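Local coordinates for protein 2-dehydropantoate 2-reductase (Porphyromonas gingivalis, PDB 2QYT) that probably catalyses the NADPH-dependent reduction of 2-dehydropantoate (ketopantoate) to (R)-pantoate, a step in pantothenate biosynthesis, at residues V84-F89 with N110-P115; I9-F14 with V175-L180; R59-S64 with P149-L154; Y23-A28 with R65-R70; L234-E239 with D300-K305. All blocks are in the same frame, centred on the assembly; numbering follows the deposited sequence.

Contact 1: V84-F89 with N110-P115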
# COMPACT_ATOMS: atom_id res chain seq x y z
N VAL A 84 12.72 12.10 -10.05
CA VAL A 84 12.00 11.14 -10.90
C VAL A 84 10.56 11.63 -11.14
O VAL A 84 10.11 12.64 -10.56
CB VAL A 84 11.94 9.69 -10.26
CG1 VAL A 84 13.35 9.10 -10.05
CG2 VAL A 84 11.24 9.73 -8.93
N ASP A 85 9.82 10.92 -11.98
CA ASP A 85 8.42 11.28 -12.20
C ASP A 85 7.43 10.71 -11.14
O ASP A 85 6.46 11.37 -10.80
CB ASP A 85 8.03 10.94 -13.65
CG ASP A 85 8.92 11.68 -14.63
OD1 ASP A 85 8.87 12.90 -14.62
OD2 ASP A 85 9.72 11.07 -15.36
N TYR A 86 7.72 9.49 -10.67
CA TYR A 86 6.86 8.74 -9.74
C TYR A 86 7.74 8.08 -8.72
O TYR A 86 8.74 7.49 -9.06
CB TYR A 86 6.01 7.69 -10.47
CG TYR A 86 5.21 8.28 -11.63
CD1 TYR A 86 5.63 8.13 -12.97
CD2 TYR A 86 4.03 9.00 -11.38
CE1 TYR A 86 4.87 8.69 -14.04
CE2 TYR A 86 3.27 9.58 -12.47
CZ TYR A 86 3.69 9.40 -13.76
OH TYR A 86 2.91 9.94 -14.76
N ILE A 87 7.39 8.29 -7.46
CA ILE A 87 7.92 7.50 -6.39
C ILE A 87 6.81 6.62 -5.84
O ILE A 87 5.76 7.10 -5.38
CB ILE A 87 8.48 8.38 -5.25
CG1 ILE A 87 9.62 9.26 -5.77
CG2 ILE A 87 8.91 7.48 -4.04
CD1 ILE A 87 10.00 10.43 -4.81
N LEU A 88 7.07 5.31 -5.88
CA LEU A 88 6.22 4.30 -5.20
C LEU A 88 6.84 4.08 -3.82
O LEU A 88 8.00 3.63 -3.71
CB LEU A 88 6.27 3.00 -6.03
CG LEU A 88 5.19 2.72 -7.05
CD1 LEU A 88 4.71 3.89 -7.85
CD2 LEU A 88 5.53 1.47 -7.94
N PHE A 89 6.11 4.49 -2.79
CA PHE A 89 6.63 4.54 -1.43
C PHE A 89 6.11 3.27 -0.77
O PHE A 89 4.92 3.13 -0.55
CB PHE A 89 6.13 5.83 -0.74
CG PHE A 89 6.72 6.07 0.63
CD1 PHE A 89 7.95 6.73 0.77
CD2 PHE A 89 6.05 5.62 1.78
CE1 PHE A 89 8.50 6.96 2.04
CE2 PHE A 89 6.61 5.82 3.08
CZ PHE A 89 7.83 6.52 3.20
N ASN A 110 8.00 17.60 -11.31
CA ASN A 110 6.91 16.77 -11.76
C ASN A 110 6.53 15.62 -10.84
O ASN A 110 5.55 14.90 -11.12
CB ASN A 110 7.22 16.22 -13.16
CG ASN A 110 7.40 17.34 -14.19
OD1 ASN A 110 6.61 18.31 -14.22
ND2 ASN A 110 8.43 17.22 -15.04
N THR A 111 7.27 15.44 -9.74
CA THR A 111 7.20 14.18 -8.99
C THR A 111 5.87 13.97 -8.32
O THR A 111 5.33 14.89 -7.70
CB THR A 111 8.31 14.04 -7.94
OG1 THR A 111 9.55 14.31 -8.57
CG2 THR A 111 8.34 12.61 -7.34
N LYS A 112 5.36 12.75 -8.46
CA LYS A 112 4.15 12.28 -7.75
C LYS A 112 4.53 11.06 -6.92
O LYS A 112 5.26 10.19 -7.37
CB LYS A 112 3.02 11.91 -8.71
CG LYS A 112 2.62 13.03 -9.72
CD LYS A 112 2.05 14.23 -8.96
CE LYS A 112 1.58 15.32 -9.88
NZ LYS A 112 2.67 15.91 -10.63
N ILE A 113 4.06 11.04 -5.68
CA ILE A 113 4.40 10.02 -4.74
C ILE A 113 3.14 9.24 -4.47
O ILE A 113 2.07 9.84 -4.22
CB ILE A 113 4.95 10.62 -3.42
CG1 ILE A 113 6.15 11.54 -3.71
CG2 ILE A 113 5.36 9.53 -2.47
CD1 ILE A 113 6.53 12.38 -2.54
N LEU A 114 3.28 7.91 -4.53
CA LEU A 114 2.24 6.93 -4.25
C LEU A 114 2.61 6.06 -3.04
O LEU A 114 3.38 5.12 -3.18
CB LEU A 114 2.07 5.98 -5.44
CG LEU A 114 0.81 6.07 -6.29
CD1 LEU A 114 0.72 4.97 -7.35
CD2 LEU A 114 -0.35 6.00 -5.32
N PRO A 115 2.02 6.33 -1.87
CA PRO A 115 2.21 5.39 -0.78
C PRO A 115 1.31 4.17 -1.00
O PRO A 115 0.09 4.32 -1.22
CB PRO A 115 1.76 6.19 0.48
CG PRO A 115 1.37 7.57 -0.01
CD PRO A 115 1.12 7.44 -1.48
O HOH W 1 4.85 12.69 -12.74

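Contact 2: I9-F14 with V175-L180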
# COMPACT_ATOMS: atom_id res chain seq x y z
N ILE A 9 10.45 8.34 -19.00
CA ILE A 9 9.73 8.45 -17.74
C ILE A 9 10.56 7.73 -16.68
O ILE A 9 11.18 6.72 -16.96
CB ILE A 9 8.30 7.87 -17.85
CG1 ILE A 9 7.52 8.66 -18.90
CG2 ILE A 9 7.58 7.96 -16.53
CD1 ILE A 9 6.34 7.86 -19.47
N LYS A 10 10.60 8.27 -15.47
CA LYS A 10 11.50 7.81 -14.42
C LYS A 10 10.63 7.47 -13.22
O LYS A 10 9.90 8.36 -12.71
CB LYS A 10 12.47 8.95 -14.08
CG LYS A 10 13.41 9.33 -15.25
CD LYS A 10 14.27 10.53 -14.83
CE LYS A 10 15.00 11.16 -16.01
NZ LYS A 10 16.12 12.11 -15.55
N ILE A 11 10.68 6.20 -12.78
CA ILE A 11 9.98 5.74 -11.60
C ILE A 11 10.97 5.20 -10.57
O ILE A 11 11.85 4.41 -10.92
CB ILE A 11 9.00 4.55 -11.96
CG1 ILE A 11 8.02 4.97 -13.05
CG2 ILE A 11 8.21 4.07 -10.73
CD1 ILE A 11 6.70 4.18 -13.00
N ALA A 12 10.82 5.58 -9.31
CA ALA A 12 11.60 4.99 -8.24
C ALA A 12 10.72 4.16 -7.29
O ALA A 12 9.56 4.52 -7.02
CB ALA A 12 12.30 6.04 -7.49
N VAL A 13 11.28 3.07 -6.77
CA VAL A 13 10.60 2.28 -5.78
C VAL A 13 11.39 2.37 -4.50
O VAL A 13 12.52 1.91 -4.45
CB VAL A 13 10.39 0.79 -6.23
CG1 VAL A 13 9.46 0.08 -5.25
CG2 VAL A 13 9.72 0.77 -7.57
N PHE A 14 10.77 2.93 -3.46
CA PHE A 14 11.39 3.12 -2.16
C PHE A 14 10.88 2.03 -1.21
O PHE A 14 9.76 2.09 -0.73
CB PHE A 14 11.04 4.53 -1.63
CG PHE A 14 11.77 4.90 -0.35
CD1 PHE A 14 13.13 5.20 -0.37
CD2 PHE A 14 11.09 4.97 0.86
CE1 PHE A 14 13.80 5.56 0.76
CE2 PHE A 14 11.77 5.31 2.03
CZ PHE A 14 13.14 5.61 1.97
N VAL A 175 -3.30 9.60 -15.84
CA VAL A 175 -3.53 8.82 -17.05
C VAL A 175 -2.20 8.24 -17.52
O VAL A 175 -2.10 7.06 -17.84
CB VAL A 175 -4.19 9.67 -18.17
CG1 VAL A 175 -4.31 8.88 -19.48
CG2 VAL A 175 -5.57 10.15 -17.73
N ARG A 176 -1.16 9.07 -17.52
CA ARG A 176 0.15 8.56 -17.86
C ARG A 176 0.55 7.39 -16.97
O ARG A 176 1.00 6.35 -17.47
CB ARG A 176 1.23 9.65 -17.82
CG ARG A 176 2.56 9.19 -18.42
CD ARG A 176 3.59 10.32 -18.50
NE ARG A 176 4.10 10.78 -17.20
CZ ARG A 176 5.06 11.70 -17.07
NH1 ARG A 176 5.64 12.22 -18.16
NH2 ARG A 176 5.47 12.10 -15.87
N LEU A 177 0.41 7.55 -15.66
CA LEU A 177 0.80 6.42 -14.79
C LEU A 177 -0.08 5.17 -15.03
O LEU A 177 0.42 4.05 -15.05
CB LEU A 177 0.89 6.80 -13.31
CG LEU A 177 1.50 5.74 -12.38
CD1 LEU A 177 2.97 5.45 -12.71
CD2 LEU A 177 1.33 6.20 -10.94
N ALA A 178 -1.36 5.37 -15.26
CA ALA A 178 -2.28 4.24 -15.40
C ALA A 178 -1.93 3.41 -16.64
O ALA A 178 -1.77 2.22 -16.54
CB ALA A 178 -3.71 4.73 -15.45
N GLU A 179 -1.78 4.06 -17.79
CA GLU A 179 -1.31 3.43 -19.03
C GLU A 179 0.02 2.73 -18.88
O GLU A 179 0.25 1.64 -19.42
CB GLU A 179 -1.15 4.50 -20.12
CG GLU A 179 -2.44 5.09 -20.62
CD GLU A 179 -2.27 5.79 -21.97
OE1 GLU A 179 -3.08 5.56 -22.87
OE2 GLU A 179 -1.29 6.57 -22.13
N LEU A 180 0.91 3.38 -18.16
CA LEU A 180 2.22 2.85 -17.94
C LEU A 180 2.23 1.60 -17.01
O LEU A 180 2.93 0.62 -17.25
CB LEU A 180 3.07 3.97 -17.38
CG LEU A 180 4.54 3.75 -17.18
CD1 LEU A 180 5.19 5.11 -17.17
CD2 LEU A 180 4.65 3.06 -15.83

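Contact 3: R59-S64 with P149-L154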
# COMPACT_ATOMS: atom_id res chain seq x y z
N ARG A 59 14.88 -11.27 -7.95
CA ARG A 59 14.15 -12.49 -8.29
C ARG A 59 12.72 -12.54 -7.71
O ARG A 59 12.50 -12.22 -6.54
CB ARG A 59 14.93 -13.74 -7.87
CG ARG A 59 14.28 -15.03 -8.38
CD ARG A 59 15.13 -16.22 -8.02
NE ARG A 59 14.54 -17.51 -8.42
CZ ARG A 59 15.04 -18.70 -8.08
NH1 ARG A 59 16.16 -18.76 -7.34
NH2 ARG A 59 14.42 -19.82 -8.49
N VAL A 60 11.75 -12.97 -8.54
CA VAL A 60 10.36 -13.09 -8.12
C VAL A 60 9.84 -14.49 -8.50
O VAL A 60 9.98 -14.93 -9.66
CB VAL A 60 9.46 -12.00 -8.75
CG1 VAL A 60 8.03 -12.15 -8.24
CG2 VAL A 60 9.97 -10.62 -8.41
N VAL A 61 9.34 -15.20 -7.50
CA VAL A 61 8.73 -16.52 -7.68
C VAL A 61 7.26 -16.48 -7.28
O VAL A 61 6.87 -15.91 -6.26
CB VAL A 61 9.53 -17.71 -6.99
CG1 VAL A 61 10.99 -17.75 -7.43
CG2 VAL A 61 9.45 -17.66 -5.43
N THR A 62 6.41 -17.13 -8.08
CA THR A 62 4.99 -17.15 -7.81
C THR A 62 4.59 -18.59 -8.12
O THR A 62 5.45 -19.41 -8.49
CB THR A 62 4.21 -16.09 -8.70
OG1 THR A 62 3.99 -16.64 -9.99
CG2 THR A 62 4.98 -14.74 -8.90
N PRO A 63 3.31 -18.93 -7.94
CA PRO A 63 2.98 -20.28 -8.36
C PRO A 63 3.34 -20.64 -9.83
O PRO A 63 3.69 -21.81 -10.12
CB PRO A 63 1.45 -20.39 -8.10
CG PRO A 63 1.12 -19.38 -7.07
CD PRO A 63 2.16 -18.21 -7.35
N SER A 64 3.21 -19.67 -10.74
CA SER A 64 3.35 -19.94 -12.17
C SER A 64 4.54 -19.27 -12.79
O SER A 64 4.85 -19.55 -13.94
CB SER A 64 2.07 -19.53 -12.92
OG SER A 64 1.92 -18.09 -12.95
N PRO A 149 17.23 -12.59 1.02
CA PRO A 149 17.92 -11.51 0.35
C PRO A 149 17.79 -11.67 -1.17
O PRO A 149 18.09 -12.72 -1.71
CB PRO A 149 19.35 -11.68 0.85
CG PRO A 149 19.18 -12.22 2.24
CD PRO A 149 18.05 -13.20 2.09
N GLY A 150 17.29 -10.64 -1.84
CA GLY A 150 17.13 -10.66 -3.29
C GLY A 150 15.97 -11.45 -3.85
O GLY A 150 15.93 -11.70 -5.07
N LEU A 151 15.01 -11.85 -3.00
CA LEU A 151 13.94 -12.73 -3.47
C LEU A 151 12.58 -12.31 -2.95
O LEU A 151 12.40 -12.17 -1.74
CB LEU A 151 14.22 -14.20 -3.07
CG LEU A 151 13.15 -15.25 -3.48
CD1 LEU A 151 13.13 -15.47 -5.03
CD2 LEU A 151 13.26 -16.62 -2.74
N ILE A 152 11.64 -12.16 -3.86
CA ILE A 152 10.24 -11.96 -3.53
C ILE A 152 9.47 -13.24 -3.88
O ILE A 152 9.65 -13.83 -4.97
CB ILE A 152 9.59 -10.77 -4.34
CG1 ILE A 152 10.47 -9.49 -4.25
CG2 ILE A 152 8.22 -10.45 -3.85
CD1 ILE A 152 10.87 -9.10 -2.78
N THR A 153 8.60 -13.64 -2.96
CA THR A 153 7.70 -14.74 -3.20
C THR A 153 6.25 -14.24 -3.13
O THR A 153 5.89 -13.53 -2.17
CB THR A 153 7.88 -15.82 -2.11
OG1 THR A 153 9.26 -16.24 -2.16
CG2 THR A 153 6.93 -17.02 -2.32
N LEU A 154 5.47 -14.57 -4.15
CA LEU A 154 4.03 -14.42 -4.11
C LEU A 154 3.39 -15.73 -3.85
O LEU A 154 3.68 -16.75 -4.51
CB LEU A 154 3.46 -13.87 -5.41
CG LEU A 154 3.52 -12.38 -5.69
CD1 LEU A 154 4.96 -11.93 -5.75
CD2 LEU A 154 2.78 -12.09 -7.03

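Contact 4: Y23-A28 with R65-R70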
# COMPACT_ATOMS: atom_id res chain seq x y z
N TYR A 23 6.09 -4.83 -7.59
CA TYR A 23 5.73 -3.82 -8.61
C TYR A 23 6.96 -3.21 -9.25
O TYR A 23 6.98 -2.96 -10.45
CB TYR A 23 4.74 -2.78 -8.08
CG TYR A 23 3.42 -3.42 -7.73
CD1 TYR A 23 2.57 -3.90 -8.75
CD2 TYR A 23 3.02 -3.59 -6.40
CE1 TYR A 23 1.36 -4.50 -8.46
CE2 TYR A 23 1.77 -4.19 -6.11
CZ TYR A 23 0.96 -4.63 -7.12
OH TYR A 23 -0.26 -5.19 -6.81
N GLY A 24 8.03 -3.06 -8.48
CA GLY A 24 9.32 -2.65 -9.06
C GLY A 24 9.87 -3.63 -10.09
O GLY A 24 10.40 -3.24 -11.13
N ALA A 25 9.73 -4.93 -9.81
CA ALA A 25 10.16 -5.96 -10.76
C ALA A 25 9.37 -5.89 -12.07
O ALA A 25 9.94 -5.97 -13.15
CB ALA A 25 10.06 -7.36 -10.12
N MSE A 26 8.04 -5.78 -11.99
CA MSE A 26 7.22 -5.73 -13.20
C MSE A 26 7.57 -4.49 -14.00
O MSE A 26 7.68 -4.56 -15.25
CB MSE A 26 5.74 -5.73 -12.84
CG MSE A 26 5.27 -7.02 -12.13
SE MSE A 26 5.39 -8.60 -13.32
CE MSE A 26 3.75 -8.27 -14.34
N LEU A 27 7.72 -3.36 -13.32
CA LEU A 27 8.15 -2.14 -14.04
C LEU A 27 9.51 -2.30 -14.70
O LEU A 27 9.68 -1.90 -15.87
CB LEU A 27 8.15 -0.90 -13.11
CG LEU A 27 6.70 -0.53 -12.67
CD1 LEU A 27 6.75 0.46 -11.45
CD2 LEU A 27 5.97 0.04 -13.89
N ALA A 28 10.49 -2.84 -13.97
CA ALA A 28 11.83 -3.07 -14.57
C ALA A 28 11.83 -3.99 -15.78
O ALA A 28 12.62 -3.82 -16.69
CB ALA A 28 12.78 -3.63 -13.51
N ARG A 65 5.25 -18.40 -12.05
CA ARG A 65 6.35 -17.63 -12.62
C ARG A 65 7.64 -17.72 -11.81
O ARG A 65 7.63 -17.92 -10.61
CB ARG A 65 5.96 -16.11 -12.78
CG ARG A 65 4.85 -15.87 -13.84
CD ARG A 65 4.45 -14.42 -13.87
NE ARG A 65 3.63 -14.10 -12.72
CZ ARG A 65 3.48 -12.88 -12.21
NH1 ARG A 65 2.69 -12.70 -11.14
NH2 ARG A 65 4.07 -11.84 -12.77
N ASP A 66 8.78 -17.56 -12.47
CA ASP A 66 10.05 -17.49 -11.77
C ASP A 66 10.92 -16.64 -12.65
O ASP A 66 11.40 -17.11 -13.68
CB ASP A 66 10.68 -18.90 -11.54
CG ASP A 66 12.03 -18.85 -10.75
OD1 ASP A 66 12.67 -17.77 -10.64
OD2 ASP A 66 12.46 -19.91 -10.26
N PHE A 67 11.15 -15.39 -12.25
CA PHE A 67 11.86 -14.45 -13.10
C PHE A 67 12.88 -13.54 -12.39
O PHE A 67 12.78 -13.29 -11.20
CB PHE A 67 10.91 -13.63 -14.03
CG PHE A 67 9.95 -12.71 -13.30
CD1 PHE A 67 8.68 -13.17 -12.91
CD2 PHE A 67 10.30 -11.41 -13.00
CE1 PHE A 67 7.80 -12.32 -12.20
CE2 PHE A 67 9.45 -10.54 -12.35
CZ PHE A 67 8.19 -10.98 -11.93
N LEU A 68 13.86 -13.03 -13.16
CA LEU A 68 14.81 -12.07 -12.64
C LEU A 68 14.66 -10.71 -13.35
O LEU A 68 14.91 -10.61 -14.54
CB LEU A 68 16.25 -12.65 -12.77
CG LEU A 68 17.46 -11.83 -12.29
CD1 LEU A 68 17.50 -11.81 -10.75
CD2 LEU A 68 18.75 -12.47 -12.86
N ALA A 69 14.27 -9.67 -12.61
CA ALA A 69 14.02 -8.36 -13.16
C ALA A 69 15.28 -7.52 -12.90
O ALA A 69 15.84 -7.55 -11.80
CB ALA A 69 12.80 -7.72 -12.43
N ARG A 70 15.74 -6.82 -13.93
CA ARG A 70 16.95 -6.02 -13.81
C ARG A 70 16.61 -4.54 -13.87
O ARG A 70 16.07 -4.07 -14.86
CB ARG A 70 17.95 -6.40 -14.91
CG ARG A 70 18.24 -7.91 -14.94
CD ARG A 70 19.06 -8.26 -16.18
NE ARG A 70 19.42 -9.67 -16.27
CZ ARG A 70 18.55 -10.68 -16.38
NH1 ARG A 70 17.20 -10.48 -16.37
NH2 ARG A 70 19.06 -11.90 -16.46
O HOH W 2 14.30 -6.67 -16.33
O HOH W 3 14.71 -2.02 -16.16

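Contact 5: L234-E239 with D300-K305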
# COMPACT_ATOMS: atom_id res chain seq x y z
N LEU A 234 -17.26 -4.38 12.65
CA LEU A 234 -17.64 -3.89 11.34
C LEU A 234 -18.47 -2.60 11.43
O LEU A 234 -18.21 -1.62 10.73
CB LEU A 234 -18.37 -4.99 10.58
CG LEU A 234 -17.72 -5.81 9.43
CD1 LEU A 234 -16.24 -5.56 9.16
CD2 LEU A 234 -18.02 -7.32 9.54
N GLU A 235 -19.44 -2.60 12.34
CA GLU A 235 -20.35 -1.47 12.56
C GLU A 235 -19.61 -0.27 13.15
O GLU A 235 -19.91 0.88 12.80
CB GLU A 235 -21.51 -1.85 13.48
CG GLU A 235 -22.60 -2.73 12.84
CD GLU A 235 -23.77 -2.99 13.78
OE1 GLU A 235 -24.83 -3.45 13.28
OE2 GLU A 235 -23.65 -2.76 15.02
N GLU A 236 -18.65 -0.55 14.03
CA GLU A 236 -17.87 0.47 14.70
C GLU A 236 -16.95 1.25 13.74
O GLU A 236 -17.03 2.49 13.67
CB GLU A 236 -17.09 -0.14 15.86
CG GLU A 236 -17.87 -0.18 17.16
CD GLU A 236 -17.13 -0.85 18.29
OE1 GLU A 236 -15.89 -1.04 18.17
OE2 GLU A 236 -17.79 -1.19 19.31
N VAL A 237 -16.09 0.52 13.02
CA VAL A 237 -15.21 1.09 12.00
C VAL A 237 -16.04 1.83 10.94
O VAL A 237 -15.63 2.89 10.47
CB VAL A 237 -14.22 0.01 11.38
CG1 VAL A 237 -14.88 -0.86 10.30
CG2 VAL A 237 -12.92 0.68 10.84
N ALA A 238 -17.20 1.27 10.59
CA ALA A 238 -18.09 1.88 9.60
C ALA A 238 -18.69 3.17 10.11
O ALA A 238 -18.73 4.17 9.38
CB ALA A 238 -19.17 0.92 9.15
N GLU A 239 -19.14 3.16 11.37
CA GLU A 239 -19.62 4.35 12.07
C GLU A 239 -18.54 5.43 12.15
O GLU A 239 -18.83 6.61 11.93
CB GLU A 239 -20.12 4.00 13.48
CG GLU A 239 -20.93 5.09 14.18
CD GLU A 239 -21.39 4.70 15.59
OE1 GLU A 239 -21.04 3.58 16.07
OE2 GLU A 239 -22.11 5.51 16.21
N ASP A 300 -18.57 6.61 20.40
CA ASP A 300 -18.27 5.48 21.27
C ASP A 300 -18.08 4.19 20.46
O ASP A 300 -18.94 3.82 19.65
CB ASP A 300 -19.35 5.29 22.35
CG ASP A 300 -18.84 4.53 23.58
OD1 ASP A 300 -19.67 4.22 24.49
OD2 ASP A 300 -17.61 4.25 23.64
N LEU A 301 -16.94 3.55 20.66
CA LEU A 301 -16.65 2.26 20.02
C LEU A 301 -16.17 1.30 21.08
O LEU A 301 -14.96 1.11 21.24
CB LEU A 301 -15.58 2.38 18.93
CG LEU A 301 -15.59 3.50 17.88
CD1 LEU A 301 -14.37 3.32 16.98
CD2 LEU A 301 -16.86 3.51 17.04
N PRO A 302 -17.12 0.69 21.83
CA PRO A 302 -16.78 -0.19 22.94
C PRO A 302 -15.98 -1.45 22.58
O PRO A 302 -15.04 -1.78 23.29
CB PRO A 302 -18.15 -0.56 23.54
CG PRO A 302 -19.14 -0.28 22.47
CD PRO A 302 -18.58 0.85 21.68
N MSE A 303 -16.34 -2.12 21.49
CA MSE A 303 -15.65 -3.35 21.07
C MSE A 303 -14.18 -3.13 20.70
O MSE A 303 -13.30 -3.88 21.13
CB MSE A 303 -16.37 -4.01 19.90
CG MSE A 303 -16.00 -5.49 19.65
SE MSE A 303 -16.43 -6.74 21.13
CE MSE A 303 -18.33 -6.34 21.41
N TYR A 304 -13.92 -2.11 19.87
CA TYR A 304 -12.56 -1.71 19.56
C TYR A 304 -11.77 -1.33 20.81
O TYR A 304 -10.62 -1.72 20.95
CB TYR A 304 -12.55 -0.55 18.57
CG TYR A 304 -12.34 -0.98 17.14
CD1 TYR A 304 -13.42 -1.21 16.29
CD2 TYR A 304 -11.04 -1.13 16.63
CE1 TYR A 304 -13.22 -1.61 14.97
CE2 TYR A 304 -10.83 -1.53 15.30
CZ TYR A 304 -11.93 -1.76 14.48
OH TYR A 304 -11.72 -2.13 13.18
N LYS A 305 -12.41 -0.59 21.72
CA LYS A 305 -11.74 -0.14 22.96
C LYS A 305 -11.42 -1.29 23.91
O LYS A 305 -10.34 -1.32 24.49
CB LYS A 305 -12.56 0.94 23.67
CG LYS A 305 -12.68 2.25 22.89
CD LYS A 305 -12.99 3.42 23.81
CE LYS A 305 -14.49 3.60 24.06
NZ LYS A 305 -15.06 2.62 25.03

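Contact 1: V84-F89 with N110-P115
I87 and I113 lie side by side on one face of a parallel strand pair and point the same way. Each has CG1 anti to its carbonyl carbon (chi1 -61° in I87, -56° in I113). The matching chi1 sets the two CG1 branches side by side; CD1 of I87 is 4.2 Å from CG1 of I113. The same methyl also meets CG2 of T111, at 3.7 Å. F89 shares this face and rests its CB near CG2 of I113. On the other face, L88 and L114 run alongside each other, with CD1 of L88 4.1 Å from CB of L114. The Y86 ring crosses the K112 chain obliquely. K112 folds back so that NZ donates to O of N110 in the same segment, and D173 gives NZ a salt bridge. The backbones form a parallel ladder; its straightest rungs are L114 N to I87 O at 2.7 Å and F89 N to L114 O. At the start of the pair, OG1 of T111 donates to O of V84. A water may bridge O of D85 and O of N110. Strand 111-115 is an outer strand of the Rossmann-type sheet. Strand 86-89 lies between it and strand 9-14, and M126 of helix 122-126 packs on F89, I113 and P115.

Contact 2: I9-F14 with V175-L180
Strand 9-14, with I9 and I11 facing the helix, passes helix 175-180 at an angle of 77°, the short axes 11.6 Å apart. This is helix-on-sheet packing in the Rossmann-type domain, where strand 9-14 is the central strand of the parallel sheet. The separation is bridged by side chains alone, and all the touching groups across it are aliphatic except the polar end of R176. I9 and L180 reach toward each other tip to tip. CD1 of L180 touches both CD1 and CG2 of I9, each at 3.8 Å. L180 has chi1 of -173°, which puts CG, the branch point of the two methyls, out toward the strand. The other branch serves the next strand residue on this face: its CD2 touches CD1 of I11, and the two side chains pass in opposite directions. CD1 of I11 also meets L177, whose CD1 is 4.0 Å away. R176 runs past I9 in the opposite direction, and its CD lies 3.8 Å from CD1 of I9. The chain of R176 bends at chi3 (69°), and CG1 of I9 lies over one face of the guanidinium. NE of R176 is hydrogen-bonded to OH of Y86, a residue of the neighbouring strand 86-89 that also packs on I9, I11 and L177. The closest approach between strand and helix is CD1 of I11 to CD2 of L180, at 3.7 Å.

Contact 3: R59-S64 with P149-L154
Two neighbouring strands of the mixed six-stranded sheet meet here, and R59 and L151 form the first bridge of their parallel pairing. The ladder begins with N of R59 bonding O of G150. It continues with N of I152 to O of R59 at 2.8 Å, N of V61 to O of I152, and N of L154 to O of V61 at 2.9 Å. R59 and L151 lie side by side, and CD1 of L151 touches CG of R59 at 3.6 Å. The R59 chain is extended from CG to NE, and its NH2 makes a salt bridge with D66. V61 crosses L151 at about a right angle, CG1 to CD1 at 3.9 Å. On the other face, CG1 of V60 meets CD1 of L154 at 4.0 Å. Beyond the ladder, CG2 of T62 packs on CB and CD2 of L154. OG1 of T62 accepts from N of S64 at 3.2 Å, an ST turn, and is also hydrogen-bonded to OD1 of D157. Strand 58-61 pairs in parallel with 151-154 and antiparallel with 66-69, which makes this a mixed sheet.

Contact 4: Y23-A28 with R65-R70
M26, a selenomethionine, starts from a CB that points away from strand 66-69, but bends at chi2 (-66°) and chi3 (-79°) curl its chain and SE comes near F67 and R65. F67 has CG in the crowded position between its backbone N and carbonyl carbon (chi1 64°), and its ring reaches the helix. SE of M26 lies 3.9 Å from CZ of F67, and the two side chains cross at about a right angle. The selenium is 5.0 Å from the ring centroid, in an oblique Met-aromatic contact. It also lies at the edge of the R65 guanidinium, in its plane, 3.5 Å from NH2 of R65. That guanidinium has its main partner in D157, by a salt bridge through NH1. One residue earlier in the helix, CB of A25 reaches the edge of the F67 ring near CE2. The same methyl meets CB of A69 at 3.6 Å. Small side chains thus bring helix and strand close together. CB of A28 touches O of R70, and one water joins O of A28 to O of R70. The edge strand 66-69 of the mixed sheet packs across helix 18-33. That helix follows strand 9-14 and a glycine-rich turn, consistent with the first beta-alpha unit of a Rossmann fold.

Contact 5: L234-E239 with D300-K305
The Y304 ring has OE1 of E236 at its edge, in the ring plane, 3.1 Å from CD1 of Y304. The carboxylate of E236 is turned 42° from the ring, and the two side chains slide past each other in opposite directions. CB of V237 approaches the ring obliquely. The carboxylate, from helix 227-244, accepts two amides of the first turn of helix 302-309, whose N-cap position is L301. Each oxygen uses its syn lone pair. OE1 accepts from N of Y304 at 2.8 Å, and OE2 from N of M303. The extended E236 chain puts CD close to the amides; CD is 3.5 Å from N of M303. The helix end would probably favour the ionised carboxylate. E236 is buried in the contact, and L301 lies against its aliphatic part. CB and CG of E236 both lie 3.8 Å from CD2 of L301, and the two side chains run in opposite directions. OH of Y304 bonds OG of S206 in helix 194-215, so the ring also links to a third helix of the all-helical C-terminal domain. V290 of helix 288-296 packs on both L301 and Y304. Within segment 300-305, NZ of K305 forms a salt bridge with OD2 of D300 at 3.3 Å. CD of P302 also touches the carboxylate, 3.2 Å from OE2 of E236.

Overall arrangement
Contacts 1 and 2 share the Rossmann-type sheet: strands 86-89 and 9-14 are neighbours in it, and N of D85 and O of K10 are probably hydrogen-bonded. Contact 1 is the most buried of the five. Contacts 3 and 4 share the mixed sheet through strands 58-61 and 66-69, and the R59–D66 salt bridge joins them. They are only partly buried. Helix 18-33 ties the two sheets together: L27 packs on L88 and I11 of the parallel sheet, A25 on F67 and A69 of the mixed one. Contacts 1 and 3 are backbone ladders, while 2 and 4 join helix and strand by side chains. Contact 5 stands apart in the C-terminal helical domain. Its two hydrogen bonds run from backbone amides to one buried carboxylate.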